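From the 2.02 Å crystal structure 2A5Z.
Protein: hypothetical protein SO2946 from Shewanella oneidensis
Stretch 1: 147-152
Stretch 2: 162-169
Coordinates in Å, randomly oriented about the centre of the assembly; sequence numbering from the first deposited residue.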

# COMPACT_ATOMS: atom_id res chain seq x y z
N ILE C 147 -14.14 -11.15 22.05
CA ILE C 147 -13.23 -11.86 22.96
C ILE C 147 -13.65 -13.33 23.19
O ILE C 147 -13.08 -14.04 24.03
N SER C 148 -14.62 -13.78 22.39
CA SER C 148 -15.29 -15.06 22.61
C SER C 148 -14.64 -16.25 21.91
O SER C 148 -14.86 -17.40 22.30
N ASP C 149 -13.84 -15.98 20.87
CA ASP C 149 -13.25 -17.05 20.06
C ASP C 149 -11.79 -16.79 19.70
O ASP C 149 -11.43 -15.69 19.29
N ARG C 150 -10.96 -17.82 19.85
CA ARG C 150 -9.56 -17.75 19.47
C ARG C 150 -8.93 -19.14 19.45
O ARG C 150 -9.42 -20.08 20.10
N SER C 151 -7.83 -19.26 18.71
CA SER C 151 -7.13 -20.52 18.57
C SER C 151 -5.69 -20.26 18.11
O SER C 151 -5.46 -19.58 17.11
N GLY C 152 -4.72 -20.77 18.87
CA GLY C 152 -3.31 -20.59 18.53
C GLY C 152 -2.47 -20.49 19.79
O GLY C 152 -2.76 -21.15 20.78
N GLY C 162 -0.73 -22.97 24.16
CA GLY C 162 -1.56 -23.31 23.02
C GLY C 162 -2.95 -23.61 23.55
O GLY C 162 -3.11 -24.14 24.65
N GLY C 163 -3.96 -23.26 22.76
CA GLY C 163 -5.33 -23.48 23.19
C GLY C 163 -6.38 -23.11 22.17
O GLY C 163 -6.09 -22.49 21.16
N ILE C 164 -7.61 -23.52 22.46
CA ILE C 164 -8.78 -23.15 21.68
C ILE C 164 -9.82 -22.62 22.65
O ILE C 164 -10.03 -23.21 23.72
N VAL C 165 -10.42 -21.49 22.30
CA VAL C 165 -11.53 -20.89 23.03
C VAL C 165 -12.66 -20.70 22.03
O VAL C 165 -12.47 -20.11 20.96
N LYS C 166 -13.83 -21.24 22.37
CA LYS C 166 -15.01 -21.13 21.52
C LYS C 166 -16.21 -20.75 22.36
O LYS C 166 -16.47 -21.36 23.39
N ALA C 167 -16.92 -19.71 21.92
CA ALA C 167 -18.03 -19.15 22.69
C ALA C 167 -17.62 -18.91 24.15
O ALA C 167 -18.38 -19.19 25.08
N SER C 168 -16.39 -18.42 24.33
CA SER C 168 -15.83 -18.04 25.63
C SER C 168 -15.46 -19.22 26.56
O SER C 168 -15.08 -19.00 27.71
N ALA C 169 -15.54 -20.44 26.05
CA ALA C 169 -15.15 -21.63 26.82
C ALA C 169 -13.82 -22.19 26.33
O ALA C 169 -13.59 -22.27 25.12

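The frame for the side chains is a short antiparallel ladder. Arg150 and Val165 form a hydrogen-bonded pair, with Arg150 N to Val165 O at 3.0 Å and Val165 N to Arg150 O at 2.8 Å (N-H...O angles 165° and 175°). Gly152 and Gly163 form the next such pair, and Ser151 faces Ile164 between them without backbone hydrogen bonds. This alternation puts Arg150 and Val165 on one face of the sheet and Ser151 and Ile164 on the other.

Apolar packing centres on Val165, which has the largest area covered by the opposite stretch, 83 Å². Its chi1 is t (170°). Val165 CG1 lies 3.4 Å from Ser148 O, and Val165 CB is 3.7 Å from Arg150 CG. Arg150 has chi1 p with chi2 and chi3 both t, a course that carries its guanidinium past the valine, so that Val165 CG2 covers one face of the planar group. On the reverse face the contact is looser: Ser151 CB approaches Ile164 CG1 (chi1 m, chi2 t) at 4.2 Å, and the Ser151 chi1 of 148° lies between wells.

Polar side-chain contacts gather near the type I' turn from Lys166 to Ala169. Asp149 leaves its backbone sideways, but chi1 m brings its carboxylate nearer the turn, where OD1 accepts a hydrogen bond from Ala167 N at 3.0 Å and 162°. The other oxygen, Asp149 OD2, accepts from Ser148 OG at 2.8 Å, with Ser148 in rotamer p. Arg150 NH2 donates to Ile147 O at 2.6 Å (145°), tying the guanidinium to its own stretch. Ser168 N bonds Ser148 O at 2.7 Å, while their side chains meet at 3.5 Å, Ser148 CB to Ser168 OG.

Lys166 points away overall, its CB 3.9 Å from Asp149 OD1; Ala167 also points away. Gly152, Gly162 and Gly163 contribute backbone alone.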

# COMPACT_ATOMS: atom_id res chain seq x y z
CB ILE C 147 -13.11 -11.07 24.30
CG1 ILE C 147 -11.94 -11.57 25.15
CG2 ILE C 147 -14.45 -11.06 25.05
CD1 ILE C 147 -11.41 -10.51 26.12
CB SER C 148 -16.74 -14.95 22.14
OG SER C 148 -16.76 -14.62 20.77
CB ASP C 149 -14.06 -17.25 18.77
CG ASP C 149 -15.49 -17.68 19.03
OD1 ASP C 149 -15.71 -18.88 19.25
OD2 ASP C 149 -16.39 -16.80 19.00
CB ARG C 150 -8.77 -16.82 20.40
CG ARG C 150 -8.88 -17.19 21.87
CD ARG C 150 -8.36 -16.09 22.77
NE ARG C 150 -8.76 -16.30 24.15
CZ ARG C 150 -9.93 -15.91 24.66
NH1 ARG C 150 -10.22 -16.15 25.93
NH2 ARG C 150 -10.80 -15.27 23.90
CB SER C 151 -7.91 -21.42 17.60
OG SER C 151 -7.04 -22.25 16.87
CB ILE C 164 -9.32 -24.33 20.86
CG1 ILE C 164 -8.24 -24.87 19.93
CG2 ILE C 164 -10.57 -23.92 20.05
CD1 ILE C 164 -8.60 -26.15 19.21
CB VAL C 165 -11.15 -19.53 23.69
CG1 VAL C 165 -12.39 -18.81 24.23
CG2 VAL C 165 -10.12 -19.74 24.81
CB LYS C 166 -15.28 -22.45 20.80
CG LYS C 166 -14.34 -22.69 19.64
CD LYS C 166 -14.54 -24.08 19.08
CE LYS C 166 -13.88 -24.20 17.73
NZ LYS C 166 -14.48 -25.36 17.03
CB ALA C 167 -19.27 -20.03 22.60
CB SER C 168 -16.74 -17.03 26.36
OG SER C 168 -17.08 -15.97 25.50
CB ALA C 169 -16.23 -22.70 26.75